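Local coordinates for protein (lectin) (Hyacinthoides hispanica, PDB 1B2P), which probably binds mannose-containing glycans, being a mannose-specific bulb lectin of the monocot family, here with its sugar sites unligated, at residues A[23-28]-A[97-102]; A[31-36]-A[43-48]; A[54-59]-A[82-87]; A[62-67]-A[74-79]; A[68-73]-A[87-92]. All blocks are in the same frame, centred on the assembly; numbering follows the deposited sequence.

Interaction 1. Residues A[23-28]-A[97-102]; sequences LEILFG and LVLQPD. Unlike the reference sequence in segment 23-28: F27 (reference Tyr).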
# COMPACT_ATOMS: atom_id res chain seq x y z
N LEU A 23 12.71 6.16 0.39
CA LEU A 23 11.74 5.62 -0.60
C LEU A 23 11.94 4.14 -0.60
O LEU A 23 13.05 3.64 -0.39
CB LEU A 23 12.11 6.13 -1.99
CG LEU A 23 12.17 7.66 -2.16
CD1 LEU A 23 12.37 8.08 -3.60
CD2 LEU A 23 10.87 8.32 -1.65
N GLU A 24 10.87 3.39 -0.88
CA GLU A 24 11.02 1.92 -0.85
C GLU A 24 10.01 1.31 -1.82
O GLU A 24 8.81 1.67 -1.69
CB GLU A 24 10.79 1.34 0.53
CG GLU A 24 10.74 -0.17 0.65
CD GLU A 24 10.49 -0.58 2.08
OE1 GLU A 24 9.29 -0.55 2.48
OE2 GLU A 24 11.45 -0.79 2.78
N ILE A 25 10.49 0.37 -2.64
CA ILE A 25 9.50 -0.42 -3.35
C ILE A 25 9.99 -1.89 -3.36
O ILE A 25 11.15 -2.15 -3.02
CB ILE A 25 9.47 0.01 -4.80
CG1 ILE A 25 10.78 -0.14 -5.57
CG2 ILE A 25 8.96 1.48 -4.92
CD1 ILE A 25 10.67 0.13 -7.06
N LEU A 26 9.10 -2.78 -3.85
CA LEU A 26 9.49 -4.19 -3.92
C LEU A 26 9.60 -4.63 -5.38
O LEU A 26 8.79 -4.19 -6.21
CB LEU A 26 8.33 -4.97 -3.25
CG LEU A 26 8.36 -5.38 -1.81
CD1 LEU A 26 8.76 -4.19 -0.96
CD2 LEU A 26 7.00 -6.04 -1.45
N PHE A 27 10.55 -5.53 -5.66
CA PHE A 27 10.56 -6.14 -7.02
C PHE A 27 10.74 -7.60 -6.72
O PHE A 27 11.83 -8.00 -6.28
CB PHE A 27 11.78 -5.65 -7.83
CG PHE A 27 12.04 -6.50 -9.06
CD1 PHE A 27 11.18 -6.41 -10.13
CD2 PHE A 27 13.15 -7.34 -9.10
CE1 PHE A 27 11.41 -7.21 -11.25
CE2 PHE A 27 13.39 -8.13 -10.22
CZ PHE A 27 12.51 -8.04 -11.28
N GLY A 28 9.62 -8.39 -6.79
CA GLY A 28 9.83 -9.76 -6.34
C GLY A 28 10.13 -9.90 -4.91
O GLY A 28 9.38 -9.35 -4.11
N LEU A 97 11.58 12.94 -8.48
CA LEU A 97 12.58 11.85 -8.44
C LEU A 97 11.85 10.58 -8.17
O LEU A 97 11.01 10.45 -7.29
CB LEU A 97 13.62 12.19 -7.33
CG LEU A 97 14.62 11.02 -7.08
CD1 LEU A 97 15.92 11.67 -6.47
CD2 LEU A 97 14.04 10.03 -6.07
N VAL A 98 12.11 9.49 -8.98
CA VAL A 98 11.34 8.27 -8.78
C VAL A 98 12.30 7.06 -8.56
O VAL A 98 13.24 7.00 -9.37
CB VAL A 98 10.55 7.96 -10.11
CG1 VAL A 98 9.66 6.74 -9.95
CG2 VAL A 98 9.74 9.24 -10.53
N LEU A 99 11.98 6.28 -7.56
CA LEU A 99 12.68 4.95 -7.43
C LEU A 99 11.78 4.02 -8.23
O LEU A 99 10.65 3.72 -7.92
CB LEU A 99 12.63 4.62 -5.92
CG LEU A 99 13.16 3.18 -5.61
CD1 LEU A 99 14.58 3.02 -6.13
CD2 LEU A 99 13.08 2.96 -4.09
N GLN A 100 12.45 3.46 -9.28
CA GLN A 100 11.64 2.69 -10.32
C GLN A 100 11.78 1.22 -10.18
O GLN A 100 12.76 0.70 -9.59
CB GLN A 100 12.29 2.99 -11.68
CG GLN A 100 12.20 4.53 -11.94
CD GLN A 100 12.55 4.93 -13.32
OE1 GLN A 100 12.17 6.03 -13.77
NE2 GLN A 100 13.38 4.21 -14.12
N PRO A 101 10.81 0.44 -10.71
CA PRO A 101 10.87 -1.01 -10.55
C PRO A 101 12.12 -1.54 -11.24
O PRO A 101 12.48 -2.66 -10.79
CB PRO A 101 9.65 -1.45 -11.43
CG PRO A 101 8.65 -0.30 -11.16
CD PRO A 101 9.49 0.96 -11.23
N ASP A 102 12.71 -0.89 -12.19
CA ASP A 102 13.91 -1.47 -12.81
C ASP A 102 15.17 -1.15 -11.97
O ASP A 102 16.24 -1.48 -12.44
CB ASP A 102 14.07 -1.01 -14.25
CG ASP A 102 14.42 0.37 -14.55
OD1 ASP A 102 14.50 1.16 -13.53
OD2 ASP A 102 14.61 0.86 -15.67

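Interaction 2. Residues A[31-36]-A[43-48]; sequences VYRFIM and VLYDNN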
# COMPACT_ATOMS: atom_id res chain seq x y z
N VAL A 31 13.86 -5.82 -1.92
CA VAL A 31 13.38 -4.53 -1.40
C VAL A 31 14.39 -3.51 -1.91
O VAL A 31 15.57 -3.61 -1.49
CB VAL A 31 13.24 -4.62 0.11
CG1 VAL A 31 12.86 -3.30 0.76
CG2 VAL A 31 12.17 -5.68 0.49
N TYR A 32 13.90 -2.45 -2.53
CA TYR A 32 14.87 -1.41 -3.03
C TYR A 32 14.60 -0.25 -2.10
O TYR A 32 13.45 0.07 -1.86
CB TYR A 32 14.56 -1.01 -4.43
CG TYR A 32 14.81 -2.09 -5.46
CD1 TYR A 32 15.71 -3.13 -5.23
CD2 TYR A 32 14.15 -1.98 -6.66
CE1 TYR A 32 15.84 -4.08 -6.24
CE2 TYR A 32 14.35 -2.92 -7.71
CZ TYR A 32 15.20 -3.95 -7.42
OH TYR A 32 15.44 -4.89 -8.43
N ARG A 33 15.65 0.29 -1.42
CA ARG A 33 15.39 1.40 -0.51
C ARG A 33 16.37 2.47 -0.86
O ARG A 33 17.57 2.27 -1.03
CB ARG A 33 15.68 1.01 0.97
CG ARG A 33 14.60 0.10 1.55
CD ARG A 33 15.05 -0.18 3.06
NE ARG A 33 16.29 -1.01 2.96
CZ ARG A 33 17.33 -1.03 3.80
NH1 ARG A 33 17.27 -0.23 4.87
NH2 ARG A 33 18.41 -1.81 3.59
N PHE A 34 15.88 3.72 -0.91
CA PHE A 34 16.79 4.84 -1.20
C PHE A 34 16.68 5.66 0.07
O PHE A 34 15.66 6.27 0.37
CB PHE A 34 16.21 5.71 -2.33
CG PHE A 34 17.09 6.78 -2.91
CD1 PHE A 34 18.38 6.49 -3.40
CD2 PHE A 34 16.60 8.07 -2.96
CE1 PHE A 34 19.09 7.52 -3.94
CE2 PHE A 34 17.36 9.12 -3.50
CZ PHE A 34 18.60 8.83 -3.99
N ILE A 35 17.74 5.63 0.94
CA ILE A 35 17.59 6.14 2.30
C ILE A 35 18.63 7.26 2.65
O ILE A 35 19.74 7.15 2.26
CB ILE A 35 17.75 4.97 3.29
CG1 ILE A 35 17.70 5.41 4.76
CG2 ILE A 35 18.96 4.09 2.95
CD1 ILE A 35 17.34 4.21 5.62
N MET A 36 18.05 8.25 3.34
CA MET A 36 18.93 9.33 3.87
C MET A 36 19.41 8.85 5.25
O MET A 36 18.57 8.86 6.15
CB MET A 36 18.14 10.63 3.92
CG MET A 36 18.90 11.86 4.52
SD MET A 36 20.11 12.56 3.40
CE MET A 36 21.62 11.65 3.90
N VAL A 43 21.85 6.59 0.26
CA VAL A 43 22.28 5.27 -0.27
C VAL A 43 21.11 4.54 -0.96
O VAL A 43 20.04 4.54 -0.34
CB VAL A 43 22.81 4.33 0.86
CG1 VAL A 43 23.40 3.07 0.26
CG2 VAL A 43 23.86 5.19 1.69
N LEU A 44 21.39 3.87 -2.06
CA LEU A 44 20.37 2.94 -2.65
C LEU A 44 20.81 1.49 -2.31
O LEU A 44 21.93 1.12 -2.63
CB LEU A 44 20.38 3.10 -4.14
CG LEU A 44 19.48 2.14 -4.97
CD1 LEU A 44 18.01 2.47 -4.64
CD2 LEU A 44 19.79 2.41 -6.42
N TYR A 45 19.94 0.80 -1.64
CA TYR A 45 20.16 -0.58 -1.23
C TYR A 45 19.27 -1.51 -2.10
O TYR A 45 18.17 -1.20 -2.47
CB TYR A 45 19.72 -0.83 0.17
CG TYR A 45 20.74 -0.28 1.17
CD1 TYR A 45 21.87 -1.03 1.51
CD2 TYR A 45 20.56 0.98 1.71
CE1 TYR A 45 22.73 -0.47 2.47
CE2 TYR A 45 21.42 1.58 2.65
CZ TYR A 45 22.51 0.75 3.00
OH TYR A 45 23.44 1.29 3.84
N ASP A 46 19.88 -2.66 -2.45
CA ASP A 46 19.02 -3.77 -2.99
C ASP A 46 19.02 -4.77 -1.88
O ASP A 46 20.13 -5.32 -1.61
CB ASP A 46 19.66 -4.27 -4.29
CG ASP A 46 18.93 -5.48 -4.93
OD1 ASP A 46 18.19 -6.11 -4.19
OD2 ASP A 46 19.19 -5.60 -6.13
N ASN A 47 18.00 -5.03 -1.13
CA ASN A 47 18.09 -5.78 0.12
C ASN A 47 19.08 -5.15 1.07
O ASN A 47 19.00 -3.94 1.30
CB ASN A 47 18.34 -7.26 -0.23
CG ASN A 47 17.10 -7.90 -0.84
OD1 ASN A 47 17.31 -8.92 -1.51
ND2 ASN A 47 15.93 -7.44 -0.52
N ASN A 48 20.08 -5.97 1.56
CA ASN A 48 21.02 -5.28 2.43
C ASN A 48 22.28 -4.87 1.69
O ASN A 48 23.17 -4.45 2.43
CB ASN A 48 21.32 -6.13 3.66
CG ASN A 48 20.08 -6.23 4.54
OD1 ASN A 48 19.64 -7.37 4.61
ND2 ASN A 48 19.53 -5.18 5.11
O HOH W 1 16.76 -2.50 0.78
O HOH W 2 17.59 -6.64 -7.88

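Interaction 3. Residues A[54-59]-A[82-87]; sequences TNTGGL and TVWQSP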
# COMPACT_ATOMS: atom_id res chain seq x y z
N THR A 54 25.89 8.63 -2.34
CA THR A 54 26.54 9.90 -2.58
C THR A 54 27.97 9.91 -1.92
O THR A 54 28.72 10.77 -2.41
CB THR A 54 25.74 11.02 -1.81
OG1 THR A 54 25.46 10.66 -0.50
CG2 THR A 54 24.34 11.17 -2.54
N ASN A 55 28.25 8.91 -1.16
CA ASN A 55 29.59 8.82 -0.51
C ASN A 55 29.87 10.03 0.36
O ASN A 55 30.99 10.60 0.31
CB ASN A 55 30.67 8.74 -1.62
CG ASN A 55 30.52 7.40 -2.35
OD1 ASN A 55 30.62 7.40 -3.61
ND2 ASN A 55 30.35 6.39 -1.54
N THR A 56 28.89 10.41 1.17
CA THR A 56 28.98 11.60 1.97
C THR A 56 28.97 11.20 3.43
O THR A 56 28.59 12.02 4.31
CB THR A 56 27.91 12.66 1.59
OG1 THR A 56 26.62 11.96 1.54
CG2 THR A 56 28.30 13.29 0.31
N GLY A 57 29.16 9.90 3.80
CA GLY A 57 29.05 9.49 5.20
C GLY A 57 30.14 10.23 6.08
O GLY A 57 31.20 10.51 5.53
N GLY A 58 29.69 10.71 7.21
CA GLY A 58 30.58 11.44 8.15
C GLY A 58 30.72 12.89 7.76
O GLY A 58 31.38 13.60 8.55
N LEU A 59 30.16 13.39 6.64
CA LEU A 59 30.42 14.79 6.26
C LEU A 59 29.55 15.81 6.95
O LEU A 59 29.70 17.03 6.75
CB LEU A 59 30.37 15.03 4.76
CG LEU A 59 31.43 14.22 3.97
CD1 LEU A 59 31.37 14.57 2.50
CD2 LEU A 59 32.88 14.59 4.46
N THR A 82 25.74 22.40 1.96
CA THR A 82 25.40 21.37 0.95
C THR A 82 26.65 20.50 0.79
O THR A 82 27.74 20.93 0.43
CB THR A 82 25.07 22.04 -0.39
OG1 THR A 82 23.87 22.83 -0.13
CG2 THR A 82 24.82 21.05 -1.51
N VAL A 83 26.52 19.18 0.96
CA VAL A 83 27.62 18.30 0.86
C VAL A 83 27.64 17.42 -0.38
O VAL A 83 28.63 16.86 -0.83
CB VAL A 83 27.76 17.38 2.05
CG1 VAL A 83 28.07 18.17 3.34
CG2 VAL A 83 26.52 16.50 2.32
N TRP A 84 26.50 17.56 -1.20
CA TRP A 84 26.50 16.79 -2.42
C TRP A 84 25.37 17.36 -3.36
O TRP A 84 24.42 17.72 -2.70
CB TRP A 84 26.20 15.28 -2.21
CG TRP A 84 26.27 14.45 -3.45
CD1 TRP A 84 27.37 13.78 -3.99
CD2 TRP A 84 25.16 14.11 -4.35
NE1 TRP A 84 26.98 13.15 -5.14
CE2 TRP A 84 25.66 13.32 -5.39
CE3 TRP A 84 23.80 14.43 -4.24
CZ2 TRP A 84 24.85 12.83 -6.43
CZ3 TRP A 84 23.00 13.94 -5.29
CH2 TRP A 84 23.51 13.14 -6.34
N GLN A 85 25.63 17.38 -4.63
CA GLN A 85 24.48 17.73 -5.51
C GLN A 85 24.59 16.94 -6.76
O GLN A 85 25.72 16.68 -7.25
CB GLN A 85 24.51 19.24 -5.76
CG GLN A 85 25.76 19.75 -6.46
CD GLN A 85 25.68 21.30 -6.40
OE1 GLN A 85 25.62 21.92 -5.33
NE2 GLN A 85 25.60 21.87 -7.58
N SER A 86 23.43 16.65 -7.36
CA SER A 86 23.55 15.94 -8.67
C SER A 86 24.07 16.97 -9.60
O SER A 86 23.95 18.18 -9.64
CB SER A 86 22.14 15.34 -9.01
OG SER A 86 21.19 16.42 -9.08
N PRO A 87 24.65 16.50 -10.77
CA PRO A 87 25.47 17.34 -11.59
C PRO A 87 24.79 18.04 -12.69
O PRO A 87 25.51 18.69 -13.48
CB PRO A 87 26.40 16.25 -12.22
CG PRO A 87 25.60 15.00 -12.28
CD PRO A 87 24.80 15.03 -11.01

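Interaction 4. Residues A[62-67]-A[74-79]; sequences GCRAVL and VVITNE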
# COMPACT_ATOMS: atom_id res chain seq x y z
N GLY A 62 22.62 15.27 10.86
CA GLY A 62 21.18 15.74 10.76
C GLY A 62 20.86 16.15 9.29
O GLY A 62 20.25 17.16 8.97
N CYS A 63 21.34 15.30 8.37
CA CYS A 63 21.26 15.67 6.95
C CYS A 63 19.81 15.36 6.38
O CYS A 63 19.11 14.55 6.90
CB CYS A 63 22.29 14.88 6.03
SG CYS A 63 23.97 15.34 6.78
N ARG A 64 19.65 16.12 5.32
CA ARG A 64 18.32 15.87 4.55
C ARG A 64 18.61 15.89 3.10
O ARG A 64 19.58 16.51 2.65
CB ARG A 64 17.33 16.99 4.92
CG ARG A 64 17.80 18.36 4.53
CD ARG A 64 16.81 19.44 5.12
NE ARG A 64 17.08 20.79 4.63
CZ ARG A 64 18.02 21.57 5.24
NH1 ARG A 64 18.77 21.11 6.26
NH2 ARG A 64 18.20 22.79 4.75
N ALA A 65 17.72 15.21 2.32
CA ALA A 65 17.82 15.34 0.87
C ALA A 65 16.55 16.11 0.34
O ALA A 65 15.50 15.74 0.84
CB ALA A 65 17.91 13.92 0.30
N VAL A 66 16.94 16.98 -0.58
CA VAL A 66 15.78 17.77 -1.14
C VAL A 66 16.01 17.81 -2.62
O VAL A 66 17.11 17.82 -3.16
CB VAL A 66 15.78 19.16 -0.52
CG1 VAL A 66 15.67 18.97 0.98
CG2 VAL A 66 17.05 19.88 -0.84
N LEU A 67 14.88 17.95 -3.38
CA LEU A 67 14.96 18.12 -4.82
C LEU A 67 14.63 19.55 -5.15
O LEU A 67 13.56 20.01 -4.77
CB LEU A 67 13.96 17.10 -5.45
CG LEU A 67 14.06 17.19 -6.96
CD1 LEU A 67 15.38 16.76 -7.63
CD2 LEU A 67 12.95 16.24 -7.51
N VAL A 74 19.89 17.48 -3.71
CA VAL A 74 21.09 17.94 -2.88
C VAL A 74 20.89 17.25 -1.59
O VAL A 74 19.92 16.77 -1.06
CB VAL A 74 21.07 19.44 -2.58
CG1 VAL A 74 21.27 20.19 -3.88
CG2 VAL A 74 19.73 19.85 -1.97
N VAL A 75 22.06 17.05 -0.83
CA VAL A 75 22.08 16.61 0.53
C VAL A 75 22.72 17.81 1.40
O VAL A 75 23.71 18.30 0.92
CB VAL A 75 23.04 15.39 0.67
CG1 VAL A 75 23.18 14.97 2.11
CG2 VAL A 75 22.54 14.20 -0.19
N ILE A 76 21.90 18.14 2.35
CA ILE A 76 22.24 19.40 3.07
C ILE A 76 22.31 19.06 4.54
O ILE A 76 21.54 18.30 5.10
CB ILE A 76 21.10 20.43 2.90
CG1 ILE A 76 20.88 20.79 1.46
CG2 ILE A 76 21.49 21.68 3.75
CD1 ILE A 76 19.63 21.69 1.25
N THR A 77 23.34 19.60 5.29
CA THR A 77 23.39 19.24 6.71
C THR A 77 22.52 20.10 7.62
O THR A 77 21.99 21.07 7.11
CB THR A 77 24.87 19.42 7.21
OG1 THR A 77 25.13 20.84 7.23
CG2 THR A 77 25.84 18.77 6.24
N ASN A 78 22.53 19.82 8.90
CA ASN A 78 21.71 20.65 9.82
C ASN A 78 22.37 21.98 10.07
O ASN A 78 21.72 22.81 10.74
CB ASN A 78 21.42 19.99 11.16
CG ASN A 78 22.65 19.57 11.98
OD1 ASN A 78 22.49 18.76 12.92
ND2 ASN A 78 23.80 20.04 11.63
N GLU A 79 23.50 22.32 9.50
CA GLU A 79 24.04 23.67 9.45
C GLU A 79 23.93 24.31 8.10
O GLU A 79 24.55 25.30 7.72
CB GLU A 79 25.55 23.66 9.88
CG GLU A 79 25.81 23.03 11.23
CD GLU A 79 25.39 23.96 12.36
OE1 GLU A 79 25.49 25.20 12.17
OE2 GLU A 79 24.92 23.48 13.41

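Interaction 5. Residues A[68-73]-A[87-92]; sequences QPDGVL and PVAGKA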
# COMPACT_ATOMS: atom_id res chain seq x y z
N GLN A 68 15.64 20.29 -5.61
CA GLN A 68 15.43 21.74 -5.78
C GLN A 68 14.57 22.03 -6.98
O GLN A 68 14.33 21.17 -7.88
CB GLN A 68 16.75 22.43 -6.08
CG GLN A 68 17.64 22.15 -4.84
CD GLN A 68 18.90 22.93 -4.75
OE1 GLN A 68 19.53 23.07 -5.81
NE2 GLN A 68 19.19 23.33 -3.49
N PRO A 69 14.15 23.31 -7.18
CA PRO A 69 13.17 23.54 -8.25
C PRO A 69 13.85 23.57 -9.61
O PRO A 69 13.06 23.77 -10.57
CB PRO A 69 12.68 25.00 -7.97
CG PRO A 69 13.07 25.22 -6.55
CD PRO A 69 14.11 24.29 -6.06
N ASP A 70 15.14 23.35 -9.72
CA ASP A 70 15.75 23.23 -11.06
C ASP A 70 16.10 21.74 -11.26
O ASP A 70 17.00 21.56 -12.15
CB ASP A 70 17.01 24.08 -11.11
CG ASP A 70 18.06 23.85 -10.07
OD1 ASP A 70 17.88 23.10 -9.13
OD2 ASP A 70 19.16 24.48 -10.08
N GLY A 71 15.64 20.84 -10.43
CA GLY A 71 15.81 19.39 -10.75
C GLY A 71 17.12 18.88 -10.10
O GLY A 71 17.47 17.73 -10.40
N VAL A 72 17.85 19.69 -9.38
CA VAL A 72 19.11 19.17 -8.72
C VAL A 72 18.81 18.57 -7.44
O VAL A 72 18.12 19.19 -6.53
CB VAL A 72 20.10 20.34 -8.52
CG1 VAL A 72 21.32 19.92 -7.69
CG2 VAL A 72 20.41 20.93 -9.88
N LEU A 73 19.21 17.35 -7.14
CA LEU A 73 19.03 16.73 -5.85
C LEU A 73 20.22 17.08 -4.96
O LEU A 73 21.33 17.09 -5.46
CB LEU A 73 19.08 15.19 -6.06
CG LEU A 73 19.03 14.32 -4.82
CD1 LEU A 73 17.69 14.47 -4.11
CD2 LEU A 73 19.25 12.84 -5.25
N PRO A 87 24.65 16.50 -10.77
CA PRO A 87 25.47 17.34 -11.59
C PRO A 87 24.79 18.04 -12.69
O PRO A 87 25.51 18.69 -13.48
CB PRO A 87 26.40 16.25 -12.22
CG PRO A 87 25.60 15.00 -12.28
CD PRO A 87 24.80 15.03 -11.01
N VAL A 88 23.48 17.90 -12.97
CA VAL A 88 22.82 18.55 -14.07
C VAL A 88 21.58 19.24 -13.57
O VAL A 88 20.82 18.72 -12.80
CB VAL A 88 22.46 17.62 -15.24
CG1 VAL A 88 22.15 16.29 -14.68
CG2 VAL A 88 21.36 17.96 -16.25
N ALA A 89 21.48 20.48 -14.07
CA ALA A 89 20.34 21.28 -13.67
C ALA A 89 19.44 21.58 -14.86
O ALA A 89 19.94 21.61 -16.02
CB ALA A 89 20.73 22.68 -13.11
N GLY A 90 18.16 21.80 -14.63
CA GLY A 90 17.26 22.26 -15.67
C GLY A 90 16.60 23.61 -15.35
O GLY A 90 17.03 24.24 -14.35
N LYS A 91 15.66 24.01 -16.20
CA LYS A 91 15.01 25.31 -15.90
C LYS A 91 14.17 25.18 -14.62
O LYS A 91 13.76 24.07 -14.20
CB LYS A 91 14.07 25.81 -16.99
CG LYS A 91 13.03 24.80 -17.41
CD LYS A 91 12.31 25.32 -18.70
CE LYS A 91 10.84 24.94 -18.54
NZ LYS A 91 9.93 25.71 -19.45
N ALA A 92 13.95 26.34 -13.97
CA ALA A 92 13.06 26.27 -12.78
C ALA A 92 11.65 25.79 -13.17
O ALA A 92 11.03 26.21 -14.16
CB ALA A 92 12.92 27.70 -12.22
O HOH W 3 19.85 16.62 -11.42

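Interaction 1. Residues A[23-28]-A[97-102]
I25 and L99 meet because I25 puts CG1 between its backbone N and carbonyl carbon (chi1 60°), while L99 swings CG anti to its own backbone N (chi1 173°). I25 CG1 then lies 4.1 Å from L99 CG, and the chain carries on to CD1, which reaches past the leucine to the backbone beyond it. There I25 CD1 sits against the Q100-P101 peptide, 3.3 Å from Q100 O and 4.4 Å from P101 CD. On the N-terminal side L23 slides past L99 in the opposite sense, its CB 3.9 Å from L99 CD2, while L23 CD1 touches L97 CD2 at 3.6 Å. F27 touches the margin of the contact only loosely, its CD1 4.0 Å from P101 O. The two strands are not partners in one sheet. Their directions differ by 37°, 23-27 pairing instead with 30-36 and 97-99 with strands 3-5 and 105-114, so this is one sheet of the lectin prism packing on another. Just beyond the leucines, Q100 NE2 gives a weak bond to D102 OD1 and Q100 OE1 bonds Y108 OH; these residues fit the QxDxNxVxY pattern that binds mannose in related bulb lectins. P101 and D102 also pack on N12 of the second subunit. No hydrogen bond crosses between the segments: the contact here is apolar packing of leucine and isoleucine branches, and the carbonyls that I25 CD1 meets serve as packing surface.

Interaction 2. Residues A[31-36]-A[43-48]
R33 and Y45 meet with the guanidinium against the ring. R33 NH2 lies over a face of the Y45 ring, 3.7 Å from Y45 CG, the two planes tilted 23° from each other, while I35 CG2 touches the ring edge at 3.5 Å from Y45 CE2. A bend at chi3 (-67°) turns R33 NE toward the 43-48 segment. From there R33 NH2 donates to N47 O at 3.2 Å, the oxygen lying in the guanidinium plane, and R33 NE donates to a water that in turn gives its hydrogens to V31 O and N47 O. The guanidinium is thus fixed in rotation by two edge partners. On the other side of the sheet Y32 runs alongside D46, its CE1 3.6 Å from D46 CG, with ring and carboxylate planes nearly perpendicular. A second water joins Y32 OH to D46 OD2, an oxygen that also takes a salt bridge from R103, while D46 OD1 bonds H30. Nearby, F34 turns a ring edge to L44, CD1 to CB 4.0 Å. Beneath all this is the antiparallel backbone: R33 and Y45 exchange two hydrogen bonds, as do I35 and V43, and N47 N adds one to V31 O. Y45 OH is held by Q37 OE1, just beyond the strand. V43 and Y45 occupy the last two positions of a QxDxNxVxY sequence, the mannose-site motif of monocot bulb lectins, here on a hairpin of the beta-prism II fold.

Interaction 3. Residues A[54-59]-A[82-87]
W84 holds its indole between T54 CG2 on one face and its own chain's S86 N, toward the rim, on the other. T54 CG2 sits over the rings, 3.7 Å from the centroid of the W84 six-membered ring and 19° off its normal, a true CH-pi contact, with T54 CB following at 3.8 Å from W84 CG. A chi1 of -177° sets W84 CG on the T54 side, and a chi2 of 90° turns the ring so that a face meets the methyl. Beside it T56 CG2 approaches W84 CB to 3.8 Å, and T56 CB stands 4.1 Å from V83 CG2. The other branch, V83 CG1, meets L59 CB at the same 4.1 Å. V83 and W84 can both face the 54-59 loop because they form a classic beta bulge opposite V75, at the outer strand of their four-stranded sheet. The loop has its own bracing: L59 N closes a type II turn onto T56 O, and T54 OG1 donates to T56 OG1 at 2.7 Å. That pair continues outward, T54 OG1 also bonding L42 N and T56 OG1 bonding C40 O. The hydroxyls therefore face the 40-42 segment, leaving their methyls for the tryptophan and valine. Further along, S86 and P87 pack on W113 of the second subunit. No hydrogen bond passes between the two segments. The threonine side chains spend their polarity inside the loop and toward its neighbours and offer mainly methyl groups here, with T54 O also near the indole; the contact with the bulge is methyl-on-indole and van der Waals packing.

Interaction 4. Residues A[62-67]-A[74-79]
R64 and I76 exchange two backbone hydrogen bonds, and V66 and V74 exchange another two. In the first pair I76 N meets R64 O at 2.9 Å with N-H...O nearly straight (169°), approaching nearly along the C=O axis; R64 N returns the bond to I76 O. Between these two hydrogen-bonded pairs A65 faces V75 in a non-hydrogen-bonded pair, where A65 CA points its hydrogen at V74 O, 3.2 Å away. R64 adds a side-chain bond, a weak one: NH1 reaches T77 O at 3.3 Å with a bent angle of 125°. Its CG takes the crowded position between N and C (chi1 62°), the arm runs extended to NE, and the final torsion turns a guanidinium face onto I76. I76 CB lies over its centre, and I76 CG2 touches R64 NH2 at 3.6 Å. This is the hairpin 64-67/73-76, the middle pair of a four-stranded sheet of the beta-prism II fold, with strand 16-18 outside one member and 82-85 outside the other. Along the same face as R64, the V66 and I76 side chains cross at about a right angle. The other face turns to the protein interior: C63 CB sits 4.0 Å from V75 CG1, and M36 of the neighbouring sheet packs on C63, A65 and V75. C63 also carries the disulfide to C40, and its SG lies 3.9 Å from T77 CG2. T77 OG1 accepts from E79 N in an ST turn and bonds V81 N as well.

Interaction 5. Residues A[68-73]-A[87-92]
D70 and G90 make the tight centre of this contact: G90 N donates to D70 O at 2.7 Å in an almost straight bond (171°), and D70 CB stands 3.2 Å from G90 O. Close by, V72 CG2 fits against A89 CB at 3.7 Å and equally near V88 O. Around it, P69 O receives the CA hydrogen of A92, 3.3 Å from A92 CA, while a backbone hydrogen bond between P69 and G93, with P69 O as acceptor, carries the pairing past the segment. The 68-73 loop contains a type I turn from Q68 to G71, with G71 N bonded to Q68 O, and a bond from Q68 N to V72 O; D70 OD1 adds a weak bond from V72 N. Q68 and D70 occupy the first two positions of the mannose-site sequence pattern of bulb lectins, although V72 and I76 stand where the pattern has asparagine and tyrosine. Between G71 and V88 the backbones do not bond directly; a water bridges them, giving one hydrogen to G71 O and the other to V88 O at 2.7 Å. On that side P87 and V88 pack against W113 and L112 of the second subunit. A89, K91 and A92 are exposed at the surface.

Overall arrangement
Interactions 2 and 4 are hairpins in two different sheets of the same prism and share a plan: paired backbones, with an arginine set against the side chain opposite, tyrosine in one and isoleucine in the other. Interaction 4 is the buried contact of the five; the rest are partly buried. M36 of the first sheet packs onto the second, so the two meet inside the fold. Interaction 1 joins sheet to sheet, combining buried leucines with a partly exposed I25, its strand 23-27 running beside 31-36. Interaction 3 shares its sheet with interaction 4, and brings the 54-59 loop against the bulge mainly by methyl and aliphatic contacts. Interaction 5, beyond the same sheet, is the most exposed, relying on a backbone bond and a bridging water.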